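Local structure of pilus assembly protein CpaE (Caulobacter crescentus, 4N0P) at residues 22-27 against 71-76; 26-31 against 64-69; 58-63 against 77-82; 107-112 against 124-129. The protein takes part in pilus assembly, its full-length form probably binding and hydrolysing ATP, while the piece described here is its receiver-like domain of the response-regulator fold. One frame throughout, in Å; residues are numbered along the deposited sequence. Where two conformers were deposited one is given.

Contact 1 of 4, residues 22-27 against 71-76; sequences RITIHA and TPSLVM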
loop_
_atom_site.group_PDB
_atom_site.type_symbol
_atom_site.label_atom_id
_atom_site.label_comp_id
_atom_site.label_asym_id
_atom_site.label_seq_id
_atom_site.Cartn_x
_atom_site.Cartn_y
_atom_site.Cartn_z
ATOM N N ARG A 22 -16.016 -2.949 -1.403
ATOM C CA ARG A 22 -15.538 -4.323 -1.506
ATOM C C ARG A 22 -14.371 -4.372 -2.494
ATOM O O ARG A 22 -14.543 -4.263 -3.692
ATOM C CB ARG A 22 -16.654 -5.300 -1.876
ATOM C CG ARG A 22 -16.207 -6.752 -1.779
ATOM C CD ARG A 22 -17.356 -7.699 -1.986
ATOM N NE ARG A 22 -17.961 -7.549 -3.309
ATOM C CZ ARG A 22 -19.034 -8.216 -3.718
ATOM N NH1 ARG A 22 -19.631 -9.088 -2.908
ATOM N NH2 ARG A 22 -19.526 -8.013 -4.935
ATOM N N ILE A 23 -13.186 -4.503 -1.947
ATOM C CA ILE A 23 -11.938 -4.542 -2.690
ATOM C C ILE A 23 -11.054 -5.635 -2.109
ATOM O O ILE A 23 -11.307 -6.144 -1.011
ATOM C CB ILE A 23 -11.218 -3.151 -2.630
ATOM C CG1 ILE A 23 -10.889 -2.733 -1.158
ATOM C CG2 ILE A 23 -11.986 -2.042 -3.385
ATOM C CD1 ILE A 23 -9.921 -1.579 -1.039
ATOM N N THR A 24 -10.017 -5.990 -2.855
ATOM C CA THR A 24 -8.986 -6.923 -2.395
ATOM C C THR A 24 -7.721 -6.111 -2.210
ATOM O O THR A 24 -7.366 -5.311 -3.095
ATOM C CB THR A 24 -8.796 -8.091 -3.367
ATOM O OG1 THR A 24 -8.683 -7.554 -4.700
ATOM C CG2 THR A 24 -9.947 -9.076 -3.314
ATOM N N ILE A 25 -7.072 -6.264 -1.049
ATOM C CA ILE A 25 -5.847 -5.552 -0.722
ATOM C C ILE A 25 -4.741 -6.559 -0.450
ATOM O O ILE A 25 -4.945 -7.438 0.376
ATOM C CB ILE A 25 -6.002 -4.622 0.530
ATOM C CG1 ILE A 25 -7.135 -3.584 0.389
ATOM C CG2 ILE A 25 -4.634 -3.962 0.894
ATOM C CD1 ILE A 25 -7.496 -2.851 1.754
ATOM N N HIS A 26 -3.599 -6.436 -1.108
ATOM C CA HIS A 26 -2.429 -7.273 -0.814
ATOM C C HIS A 26 -1.365 -6.366 -0.254
ATOM O O HIS A 26 -0.963 -5.418 -0.940
ATOM C CB HIS A 26 -1.898 -8.006 -2.056
ATOM C CG HIS A 26 -2.789 -9.092 -2.591
ATOM N ND1 HIS A 26 -2.457 -9.776 -3.754
ATOM C CD2 HIS A 26 -3.973 -9.558 -2.120
ATOM C CE1 HIS A 26 -3.459 -10.618 -3.966
ATOM N NE2 HIS A 26 -4.384 -10.540 -2.997
ATOM N N ALA A 27 -0.924 -6.615 0.996
ATOM C CA ALA A 27 0.099 -5.771 1.577
ATOM C C ALA A 27 1.386 -6.595 1.696
ATOM O O ALA A 27 1.390 -7.647 2.314
ATOM C CB ALA A 27 -0.362 -5.249 2.950
ATOM N N THR A 71 -2.838 -8.631 -10.361
ATOM C CA THR A 71 -2.822 -7.730 -9.213
ATOM C C THR A 71 -4.263 -7.487 -8.680
ATOM O O THR A 71 -5.215 -7.427 -9.485
ATOM C CB THR A 71 -2.129 -6.407 -9.545
ATOM O OG1 THR A 71 -2.663 -5.900 -10.759
ATOM C CG2 THR A 71 -0.611 -6.546 -9.692
ATOM N N PRO A 72 -4.407 -7.307 -7.326
ATOM C CA PRO A 72 -5.726 -7.034 -6.733
ATOM C C PRO A 72 -6.108 -5.548 -6.911
ATOM O O PRO A 72 -5.361 -4.791 -7.527
ATOM C CB PRO A 72 -5.492 -7.372 -5.246
ATOM C CG PRO A 72 -4.098 -6.919 -5.009
ATOM C CD PRO A 72 -3.366 -7.359 -6.272
ATOM N N SER A 73 -7.202 -5.093 -6.251
ATOM C CA SER A 73 -7.621 -3.693 -6.326
ATOM C C SER A 73 -6.537 -2.742 -5.815
ATOM O O SER A 73 -6.297 -1.694 -6.409
ATOM C CB SER A 73 -8.896 -3.470 -5.498
ATOM O OG SER A 73 -9.806 -4.562 -5.560
ATOM N N LEU A 74 -5.855 -3.142 -4.714
ATOM C CA LEU A 74 -4.879 -2.302 -4.062
ATOM C C LEU A 74 -3.677 -3.123 -3.612
ATOM O O LEU A 74 -3.854 -4.179 -2.995
ATOM C CB LEU A 74 -5.531 -1.587 -2.838
ATOM C CG LEU A 74 -4.590 -0.730 -1.965
ATOM C CD1 LEU A 74 -4.087 0.453 -2.729
ATOM C CD2 LEU A 74 -5.304 -0.194 -0.739
ATOM N N VAL A 75 -2.488 -2.669 -3.973
ATOM C CA VAL A 75 -1.211 -3.291 -3.597
ATOM C C VAL A 75 -0.499 -2.314 -2.664
ATOM O O VAL A 75 -0.240 -1.168 -3.050
ATOM C CB VAL A 75 -0.336 -3.656 -4.824
ATOM C CG1 VAL A 75 1.032 -4.184 -4.369
ATOM C CG2 VAL A 75 -1.031 -4.698 -5.705
ATOM N N MET A 76 -0.198 -2.745 -1.440
ATOM C CA MET A 76 0.545 -1.913 -0.485
ATOM C C MET A 76 1.940 -2.499 -0.363
ATOM O O MET A 76 2.077 -3.720 -0.215
ATOM C CB MET A 76 -0.153 -1.880 0.889
ATOM C CG MET A 76 -1.523 -1.259 0.852
ATOM S SD MET A 76 -2.257 -1.144 2.521
ATOM C CE MET A 76 -1.285 0.094 3.232
#
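Ile23 opens the contact by resting its branched CB against Ser73, 3.5 Å from OG, and also touches Val140 and Tyr144 of helix 133-144. Thr24 and Ser73 then exchange hydrogen bonds: Thr24 N donates its N-H to Ser73 OG at 3.1 Å, nearly straight at 173°, and Ser73 N donates to Thr24 OG1. Thr24 OG1 can accept because chi1 of 48° sets it between backbone N and carbonyl carbon, over Pro72 CB and Ser73 N. The regular ladder follows, Leu74 N bonding to Thr24 O and His26 N to Leu74 O at 3.0 Å. Ile25 lies side by side with Leu74, pointing the same way, CG1 to CD2 4.0 Å, while its CG2 meets Met76 SD. On the opposite face of the sheet, the His26 ring takes Pro72 CG over one face, a CH-pi contact with CG 3.6 Å from the ring centroid and 19° off the normal; the ring's ND1 is held by Tyr66. His26 O receives Met76 N at 2.8 Å. Ala27 ends the segment with CB 4.0 Å from Met76 CB, on the face that carries Ile25 and Leu74. Strands 24-27 and 74-76 run the same way, their axes 4.7 Å apart, and backbone bonds from Ile25 and Ala27 continue to strand 51-55. This is the parallel pairing of the first and third strands in the central sheet of a receiver-like alpha/beta fold.

Contact 2 of 4, residues 26-31 against 64-69; sequences HAFCAR and DYYQNQ
His26 and Phe28 of strand 24-28 face Tyr65 and Tyr66 at the end of helix 58-65 with the nearest CA atoms, of Phe28 and Tyr65, 9.9 Å apart, which means that side chains alone make the contact. Both strand side chains set out toward the helix end, and Tyr66 turns its hydroxyl back to meet them. Tyr66 OH lies at the edge of the His26 ring, near its plane, and shares a hydrogen bond with ND1 at 2.8 Å in which either atom could be the donor. The same oxygen sits in the plane of the Phe28 ring at its edge, 3.3 Å from CE1. Phe28 CE1 also touches Tyr66 CE2 at 3.8 Å, although the two rings meet obliquely, their planes at 73°. Tyr65 offers a different surface: with CG anti to the backbone N (chi1 -162°), its ring meets the CZ end of Phe28, which turns its edge to the tyrosine face in an offset edge-to-face pair. The centroids are 5.5 Å apart and the planes at 63°, and Phe28 CZ comes within 3.7 Å of Tyr65 CG. Phe28, Tyr65 and Tyr66 thereby form an aromatic cluster, bordered by Arg55 of strand 51-55 beside Phe28 and by Pro72 and Val75 beside Tyr66. Chemically, the contact is apolar aromatic packing plus one polar bond, Tyr66 OH with His26 ND1, which gives the hydroxyl of the buried Tyr66 a partner and probably favours one setting of the imidazole, joining the helix end to the sheet.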
loop_
_atom_site.group_PDB
_atom_site.type_symbol
_atom_site.label_atom_id
_atom_site.label_comp_id
_atom_site.label_asym_id
_atom_site.label_seq_id
_atom_site.Cartn_x
_atom_site.Cartn_y
_atom_site.Cartn_z
ATOM N N HIS A 26 -3.599 -6.436 -1.108
ATOM C CA HIS A 26 -2.429 -7.273 -0.814
ATOM C C HIS A 26 -1.365 -6.366 -0.254
ATOM O O HIS A 26 -0.963 -5.418 -0.940
ATOM C CB HIS A 26 -1.898 -8.006 -2.056
ATOM C CG HIS A 26 -2.789 -9.092 -2.591
ATOM N ND1 HIS A 26 -2.457 -9.776 -3.754
ATOM C CD2 HIS A 26 -3.973 -9.558 -2.120
ATOM C CE1 HIS A 26 -3.459 -10.618 -3.966
ATOM N NE2 HIS A 26 -4.384 -10.540 -2.997
ATOM N N ALA A 27 -0.924 -6.615 0.996
ATOM C CA ALA A 27 0.099 -5.771 1.577
ATOM C C ALA A 27 1.386 -6.595 1.696
ATOM O O ALA A 27 1.390 -7.647 2.314
ATOM C CB ALA A 27 -0.362 -5.249 2.950
ATOM N N PHE A 28 2.443 -6.161 1.053
ATOM C CA PHE A 28 3.758 -6.831 1.119
ATOM C C PHE A 28 4.615 -5.982 1.984
ATOM O O PHE A 28 5.133 -4.968 1.512
ATOM C CB PHE A 28 4.377 -7.001 -0.290
ATOM C CG PHE A 28 3.667 -8.014 -1.146
ATOM C CD1 PHE A 28 2.535 -7.663 -1.874
ATOM C CD2 PHE A 28 4.163 -9.307 -1.278
ATOM C CE1 PHE A 28 1.870 -8.607 -2.652
ATOM C CE2 PHE A 28 3.503 -10.242 -2.065
ATOM C CZ PHE A 28 2.352 -9.889 -2.738
ATOM N N CYS A 29 4.699 -6.336 3.280
ATOM C CA CYS A 29 5.450 -5.556 4.279
ATOM C C CYS A 29 6.869 -6.045 4.411
ATOM O O CYS A 29 7.161 -7.213 4.168
ATOM C CB CYS A 29 4.746 -5.582 5.633
ATOM S SG CYS A 29 2.976 -5.220 5.542
ATOM N N ALA A 30 7.726 -5.164 4.874
ATOM C CA ALA A 30 9.138 -5.492 5.111
ATOM C C ALA A 30 9.484 -5.313 6.585
ATOM O O ALA A 30 10.535 -5.803 7.029
ATOM C CB ALA A 30 10.031 -4.602 4.245
ATOM N N ARG A 31 8.623 -4.592 7.349
ATOM C CA ARG A 31 8.850 -4.327 8.772
ATOM C C ARG A 31 7.727 -4.911 9.618
ATOM O O ARG A 31 6.553 -4.750 9.259
ATOM C CB ARG A 31 8.979 -2.822 9.046
ATOM C CG ARG A 31 10.178 -2.207 8.357
ATOM C CD ARG A 31 10.221 -0.705 8.488
ATOM N NE ARG A 31 11.003 -0.121 7.390
ATOM C CZ ARG A 31 12.326 0.053 7.398
ATOM N NH1 ARG A 31 13.042 -0.283 8.467
ATOM N NH2 ARG A 31 12.938 0.586 6.347
ATOM N N ASP A 64 7.942 -10.394 -7.604
ATOM C CA ASP A 64 8.002 -11.820 -7.912
ATOM C C ASP A 64 6.597 -12.438 -7.972
ATOM O O ASP A 64 6.305 -13.181 -8.915
ATOM C CB ASP A 64 8.878 -12.562 -6.883
ATOM C CG ASP A 64 10.328 -12.115 -6.851
ATOM O OD1 ASP A 64 10.857 -11.724 -7.916
ATOM O OD2 ASP A 64 10.937 -12.165 -5.763
ATOM N N TYR A 65 5.730 -12.122 -6.974
ATOM C CA TYR A 65 4.349 -12.636 -6.843
ATOM C C TYR A 65 3.516 -12.391 -8.113
ATOM O O TYR A 65 2.751 -13.266 -8.523
ATOM C CB TYR A 65 3.627 -11.956 -5.637
ATOM C CG TYR A 65 2.400 -12.698 -5.156
ATOM C CD1 TYR A 65 1.138 -12.413 -5.673
ATOM C CD2 TYR A 65 2.486 -13.637 -4.131
ATOM C CE1 TYR A 65 0.009 -13.129 -5.269
ATOM C CE2 TYR A 65 1.356 -14.347 -3.705
ATOM C CZ TYR A 65 0.129 -14.113 -4.301
ATOM O OH TYR A 65 -0.972 -14.820 -3.868
ATOM N N TYR A 66 3.602 -11.170 -8.671
ATOM C CA TYR A 66 2.736 -10.771 -9.784
ATOM C C TYR A 66 3.270 -11.131 -11.171
ATOM O O TYR A 66 2.630 -10.819 -12.173
ATOM C CB TYR A 66 2.378 -9.283 -9.682
ATOM C CG TYR A 66 1.604 -8.982 -8.408
ATOM C CD1 TYR A 66 0.392 -9.628 -8.128
ATOM C CD2 TYR A 66 2.076 -8.052 -7.486
ATOM C CE1 TYR A 66 -0.327 -9.357 -6.957
ATOM C CE2 TYR A 66 1.375 -7.790 -6.294
ATOM C CZ TYR A 66 0.178 -8.445 -6.042
ATOM O OH TYR A 66 -0.525 -8.176 -4.895
ATOM N N GLN A 67 4.400 -11.867 -11.229
ATOM C CA GLN A 67 4.893 -12.362 -12.515
ATOM C C GLN A 67 3.891 -13.367 -13.058
ATOM O O GLN A 67 3.606 -13.361 -14.255
ATOM C CB GLN A 67 6.278 -13.022 -12.370
ATOM C CG GLN A 67 7.396 -12.056 -11.965
ATOM C CD GLN A 67 7.546 -10.880 -12.891
ATOM O OE1 GLN A 67 7.565 -11.022 -14.125
ATOM N NE2 GLN A 67 7.625 -9.683 -12.311
ATOM N N ASN A 68 3.313 -14.173 -12.146
ATOM C CA ASN A 68 2.348 -15.230 -12.432
ATOM C C ASN A 68 0.896 -14.965 -11.929
ATOM O O ASN A 68 -0.028 -15.541 -12.512
ATOM C CB ASN A 68 2.847 -16.546 -11.863
ATOM C CG ASN A 68 3.292 -16.485 -10.421
ATOM O OD1 ASN A 68 2.471 -16.483 -9.503
ATOM N ND2 ASN A 68 4.604 -16.476 -10.194
ATOM N N GLN A 69 0.678 -14.130 -10.884
ATOM C CA GLN A 69 -0.683 -13.841 -10.414
ATOM C C GLN A 69 -1.149 -12.430 -10.848
ATOM O O GLN A 69 -0.329 -11.505 -10.915
ATOM C CB GLN A 69 -0.818 -13.951 -8.878
ATOM C CG GLN A 69 -0.908 -15.359 -8.300
ATOM C CD GLN A 69 -2.150 -16.127 -8.685
ATOM O OE1 GLN A 69 -2.123 -16.964 -9.583
ATOM N NE2 GLN A 69 -3.247 -15.890 -7.996
#

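Contact 3 of 4, residues 58-63 against 77-82; sequences GLEAAV and VETLDG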
loop_
_atom_site.group_PDB
_atom_site.type_symbol
_atom_site.label_atom_id
_atom_site.label_comp_id
_atom_site.label_asym_id
_atom_site.label_seq_id
_atom_site.Cartn_x
_atom_site.Cartn_y
_atom_site.Cartn_z
ATOM N N GLY A 58 8.363 -7.835 1.379
ATOM C CA GLY A 58 8.232 -6.483 0.842
ATOM C C GLY A 58 8.019 -6.353 -0.651
ATOM O O GLY A 58 7.539 -7.284 -1.301
ATOM N N LEU A 59 8.390 -5.187 -1.206
ATOM C CA LEU A 59 8.217 -4.889 -2.627
ATOM C C LEU A 59 8.916 -5.935 -3.526
ATOM O O LEU A 59 8.384 -6.307 -4.576
ATOM C CB LEU A 59 8.744 -3.479 -2.905
ATOM C CG LEU A 59 8.731 -2.979 -4.341
ATOM C CD1 LEU A 59 7.373 -3.148 -5.010
ATOM C CD2 LEU A 59 9.127 -1.535 -4.376
ATOM N N GLU A 60 10.089 -6.444 -3.096
ATOM C CA GLU A 60 10.813 -7.470 -3.870
ATOM C C GLU A 60 9.941 -8.719 -4.068
ATOM O O GLU A 60 9.826 -9.208 -5.187
ATOM C CB GLU A 60 12.129 -7.838 -3.150
ATOM C CG GLU A 60 13.095 -6.664 -2.993
ATOM C CD GLU A 60 12.995 -5.689 -1.818
ATOM O OE1 GLU A 60 11.911 -5.516 -1.205
ATOM O OE2 GLU A 60 14.023 -5.021 -1.568
ATOM N N ALA A 61 9.251 -9.173 -2.991
ATOM C CA ALA A 61 8.364 -10.337 -3.089
ATOM C C ALA A 61 7.130 -10.000 -3.910
ATOM O O ALA A 61 6.595 -10.873 -4.587
ATOM C CB ALA A 61 7.934 -10.790 -1.711
ATOM N N ALA A 62 6.686 -8.732 -3.857
ATOM C CA ALA A 62 5.515 -8.300 -4.641
ATOM C C ALA A 62 5.805 -8.441 -6.133
ATOM O O ALA A 62 5.002 -9.020 -6.857
ATOM C CB ALA A 62 5.147 -6.851 -4.304
ATOM N N VAL A 63 6.971 -7.948 -6.590
ATOM C CA VAL A 63 7.371 -8.026 -8.000
ATOM C C VAL A 63 7.390 -9.507 -8.447
ATOM O O VAL A 63 6.883 -9.832 -9.528
ATOM C CB VAL A 63 8.715 -7.311 -8.230
ATOM C CG1 VAL A 63 9.260 -7.574 -9.646
ATOM C CG2 VAL A 63 8.555 -5.811 -7.975
ATOM N N VAL A 77 2.982 -1.677 -0.543
ATOM C CA VAL A 77 4.346 -2.214 -0.545
ATOM C C VAL A 77 5.275 -1.410 0.357
ATOM O O VAL A 77 5.084 -0.218 0.591
ATOM C CB VAL A 77 4.942 -2.320 -1.970
ATOM C CG1 VAL A 77 4.211 -3.373 -2.809
ATOM C CG2 VAL A 77 4.957 -0.955 -2.668
ATOM N N GLU A 78 6.363 -2.066 0.775
ATOM C CA GLU A 78 7.367 -1.451 1.623
ATOM C C GLU A 78 8.709 -2.098 1.294
ATOM O O GLU A 78 8.745 -3.258 0.880
ATOM C CB GLU A 78 6.958 -1.713 3.079
ATOM C CG GLU A 78 7.795 -1.092 4.158
ATOM C CD GLU A 78 7.387 -1.492 5.561
ATOM O OE1 GLU A 78 7.055 -2.683 5.776
ATOM O OE2 GLU A 78 7.419 -0.611 6.452
ATOM N N THR A 79 9.802 -1.367 1.467
ATOM C CA THR A 79 11.142 -1.949 1.258
ATOM C C THR A 79 12.074 -1.498 2.390
ATOM O O THR A 79 11.870 -0.418 2.937
ATOM C CB THR A 79 11.707 -1.589 -0.132
ATOM O OG1 THR A 79 12.992 -2.218 -0.275
ATOM C CG2 THR A 79 11.854 -0.083 -0.346
ATOM N N LEU A 80 13.101 -2.295 2.711
ATOM C CA LEU A 80 14.124 -1.890 3.689
ATOM C C LEU A 80 15.362 -1.280 2.998
ATOM O O LEU A 80 16.295 -0.855 3.681
ATOM C CB LEU A 80 14.595 -3.130 4.483
ATOM C CG LEU A 80 13.587 -3.893 5.328
ATOM C CD1 LEU A 80 14.058 -5.327 5.540
ATOM C CD2 LEU A 80 13.405 -3.231 6.658
ATOM N N ASP A 81 15.390 -1.276 1.653
ATOM C CA ASP A 81 16.599 -0.950 0.905
ATOM C C ASP A 81 16.844 0.510 0.410
ATOM O O ASP A 81 17.896 0.748 -0.192
ATOM C CB ASP A 81 16.728 -1.917 -0.279
ATOM C CG ASP A 81 16.951 -3.361 0.137
ATOM O OD1 ASP A 81 17.561 -3.589 1.209
ATOM O OD2 ASP A 81 16.552 -4.265 -0.626
ATOM N N GLY A 82 15.975 1.468 0.714
ATOM C CA GLY A 82 16.233 2.854 0.333
ATOM C C GLY A 82 15.542 3.319 -0.927
ATOM O O GLY A 82 15.049 2.504 -1.711
HETATM O O HOH W 1 12.938 -5.176 1.668
#
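Leu59 and Val77 bring together the first turns of helix 58-65 and the loop that leaves strand 74-77, a mostly buried helix-to-loop contact at the C-terminal end of the parallel sheet of this receiver-like fold. The backbone evidence is one bond, Leu59 N to Glu78 O at 2.9 Å. Next to this bond, Leu59 CD1 and Ala62 CB both reach Val77 CG1, each at 3.9 Å, and Leu86 and Leu89 of helix 83-94 press on Leu59 as well. Gly58 has positive phi, and its CA lies 3.3 Å from Glu78 O. The carboxylate of Glu78 itself leads away, to Thr34 and the backbone of Ala30 and Arg31. Toward solvent, Thr79 forms an ST turn, its OG1 accepting from Asp81 N at 3.2 Å. That hydroxyl gives its own proton in a weak bond to Glu60 OE2, which a bend at chi2 (85°) brings over the loop. Glu60 OE2 is also only 2.8 Å from Asp81 OD2, two acceptors of like charge with carboxylate planes 86° apart, a closeness that would probably raise the pKa of one of them. Finally, one water donates to Glu60 OE1 and accepts from Leu80 N, 3.1 Å from each.

Contact 4 of 4, residues 107-112 against 124-129; sequences GQTNDI and SEYLTQ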
loop_
_atom_site.group_PDB
_atom_site.type_symbol
_atom_site.label_atom_id
_atom_site.label_comp_id
_atom_site.label_asym_id
_atom_site.label_seq_id
_atom_site.Cartn_x
_atom_site.Cartn_y
_atom_site.Cartn_z
ATOM N N GLY A 107 6.683 3.903 3.773
ATOM C CA GLY A 107 8.120 4.115 3.942
ATOM C C GLY A 107 8.477 4.728 5.281
ATOM O O GLY A 107 7.590 5.125 6.022
ATOM N N GLN A 108 9.762 4.833 5.610
ATOM C CA GLN A 108 10.121 5.461 6.894
ATOM C C GLN A 108 10.743 6.825 6.665
ATOM O O GLN A 108 11.075 7.498 7.645
ATOM C CB GLN A 108 11.115 4.596 7.725
ATOM C CG GLN A 108 10.772 3.114 7.902
ATOM C CD GLN A 108 9.514 2.828 8.693
ATOM O OE1 GLN A 108 8.536 2.284 8.165
ATOM N NE2 GLN A 108 9.533 3.117 9.990
ATOM N N THR A 109 10.913 7.233 5.391
ATOM C CA THR A 109 11.564 8.507 5.115
ATOM C C THR A 109 10.569 9.600 4.778
ATOM O O THR A 109 9.666 9.455 3.941
ATOM C CB THR A 109 12.629 8.394 4.032
ATOM O OG1 THR A 109 12.024 7.917 2.836
ATOM C CG2 THR A 109 13.801 7.501 4.457
ATOM N N ASN A 110 10.771 10.726 5.461
ATOM C CA ASN A 110 9.965 11.916 5.289
ATOM C C ASN A 110 10.745 12.810 4.333
ATOM O O ASN A 110 11.514 13.656 4.785
ATOM C CB ASN A 110 9.721 12.573 6.642
ATOM C CG ASN A 110 8.810 13.760 6.576
ATOM O OD1 ASN A 110 8.029 13.912 5.625
ATOM N ND2 ASN A 110 8.880 14.615 7.598
ATOM N N ASP A 111 10.641 12.543 3.021
ATOM C CA ASP A 111 11.426 13.224 1.994
ATOM C C ASP A 111 10.566 13.666 0.828
ATOM O O ASP A 111 9.949 12.843 0.152
ATOM C CB ASP A 111 12.542 12.301 1.484
ATOM C CG ASP A 111 13.512 12.991 0.538
ATOM O OD1 ASP A 111 14.347 13.798 1.022
ATOM O OD2 ASP A 111 13.445 12.723 -0.685
ATOM N N ILE A 112 10.556 14.977 0.573
ATOM C CA ILE A 112 9.713 15.536 -0.502
ATOM C C ILE A 112 10.189 15.057 -1.883
ATOM O O ILE A 112 9.332 14.756 -2.710
ATOM C CB ILE A 112 9.695 17.071 -0.396
ATOM C CG1 ILE A 112 8.929 17.494 0.872
ATOM C CG2 ILE A 112 9.118 17.740 -1.671
ATOM C CD1 ILE A 112 9.299 18.880 1.353
ATOM N N SER A 124 -0.495 5.996 -5.738
ATOM C CA SER A 124 -1.699 6.621 -5.206
ATOM C C SER A 124 -1.467 7.365 -3.924
ATOM O O SER A 124 -2.023 8.448 -3.750
ATOM C CB SER A 124 -2.803 5.591 -4.995
ATOM O OG SER A 124 -3.275 5.136 -6.242
ATOM N N GLU A 125 -0.618 6.817 -3.036
ATOM C CA GLU A 125 -0.354 7.452 -1.757
ATOM C C GLU A 125 0.977 6.955 -1.226
ATOM O O GLU A 125 1.409 5.845 -1.544
ATOM C CB GLU A 125 -1.515 7.128 -0.767
ATOM C CG GLU A 125 -1.501 7.858 0.574
ATOM C CD GLU A 125 -1.430 9.372 0.500
ATOM O OE1 GLU A 125 -0.331 9.920 0.227
ATOM O OE2 GLU A 125 -2.486 10.014 0.708
ATOM N N TYR A 126 1.604 7.770 -0.397
ATOM C CA TYR A 126 2.841 7.403 0.282
ATOM C C TYR A 126 2.609 7.645 1.769
ATOM O O TYR A 126 2.253 8.762 2.141
ATOM C CB TYR A 126 4.048 8.189 -0.273
ATOM C CG TYR A 126 5.329 7.955 0.504
ATOM C CD1 TYR A 126 5.990 6.729 0.449
ATOM C CD2 TYR A 126 5.850 8.939 1.339
ATOM C CE1 TYR A 126 7.164 6.508 1.173
ATOM C CE2 TYR A 126 7.018 8.726 2.072
ATOM C CZ TYR A 126 7.671 7.508 1.989
ATOM O OH TYR A 126 8.836 7.309 2.696
ATOM N N LEU A 127 2.707 6.582 2.594
ATOM C CA LEU A 127 2.459 6.696 4.027
ATOM C C LEU A 127 3.748 6.600 4.789
ATOM O O LEU A 127 4.559 5.720 4.509
ATOM C CB LEU A 127 1.488 5.597 4.491
ATOM C CG LEU A 127 0.096 5.599 3.866
ATOM C CD1 LEU A 127 -0.685 4.390 4.345
ATOM C CD2 LEU A 127 -0.673 6.881 4.204
ATOM N N THR A 128 3.968 7.557 5.718
ATOM C CA THR A 128 5.217 7.591 6.468
ATOM C C THR A 128 4.967 7.144 7.876
ATOM O O THR A 128 4.167 7.745 8.602
ATOM C CB THR A 128 5.875 9.003 6.461
ATOM O OG1 THR A 128 5.788 9.585 5.161
ATOM C CG2 THR A 128 7.334 8.967 6.916
ATOM N N GLN A 129 5.644 6.081 8.248
ATOM C CA GLN A 129 5.588 5.546 9.586
ATOM C C GLN A 129 6.295 6.532 10.531
ATOM O O GLN A 129 7.217 7.227 10.085
ATOM C CB GLN A 129 6.235 4.157 9.616
ATOM C CG GLN A 129 5.328 3.045 9.111
ATOM C CD GLN A 129 4.883 2.181 10.264
ATOM O OE1 GLN A 129 4.172 2.628 11.180
ATOM N NE2 GLN A 129 5.348 0.940 10.273
#
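Tyr126 OH donates to Thr109 O at 2.6 Å, the shortest polar bond of the contact. The hydroxyl arrives in the carbonyl plane, on a lone pair, at a C=O...O angle of 130°, and Thr109 O lies in turn at the edge of the tyrosine ring, in its plane. The ring reaches this loop because Tyr126 CG stands anti to the backbone N (chi1 174°), which lays the ring alongside Gly107, with CE1 3.8 Å from Gly107 CA. Gly107 CA itself lies 3.5 Å from Tyr126 OH. Two backbone bonds frame Gly107: its N donates to Leu127 O at 2.9 Å, and its O accepts from Gln129 N at 3.1 Å. Beyond them Thr128 CG2 packs against the Thr109 carbonyl, 3.8 Å from O. Gln108 and Gln129 lie side by side, pointing the same way with amide planes 82° apart, and Gln108 OE1 touches Gln129 CB at 3.3 Å; Gln129 NE2 is bonded to Thr34. Leu114, Tyr115 and Leu118 of helix 112-120 pack on Tyr126 too. Gly107 and Thr128 thus form the last parallel bridge between strands 102-107 and 125-128, joined by helix 112-120 in the beta-alpha-beta crossover at the sheet edge of a receiver-like fold.

The four contacts lie on or beside one parallel sheet, ordered 51-55, 24-28, 74-77, 102-107, 125-128. Contact 1 pairs the central strand 74-77 with its neighbour 24-28, and contact 4 joins the last two strands, about 19 Å away between centres on the other side of the chain's centre. Contact 2 shares His26 and Ala27 with contact 1 and ties strand 24-28 to the end of helix 58-65; contact 3, its centre about 8 Å from that of contact 2, holds that helix's start. Along the chain contacts 1 and 3 cross, as do 2 and 3, whereas contact 4 opens after all have closed. Glu78 links contact 3 to the loop of contact 2, so the crossovers of the first three strands interlock, while contact 4 belongs to the last one.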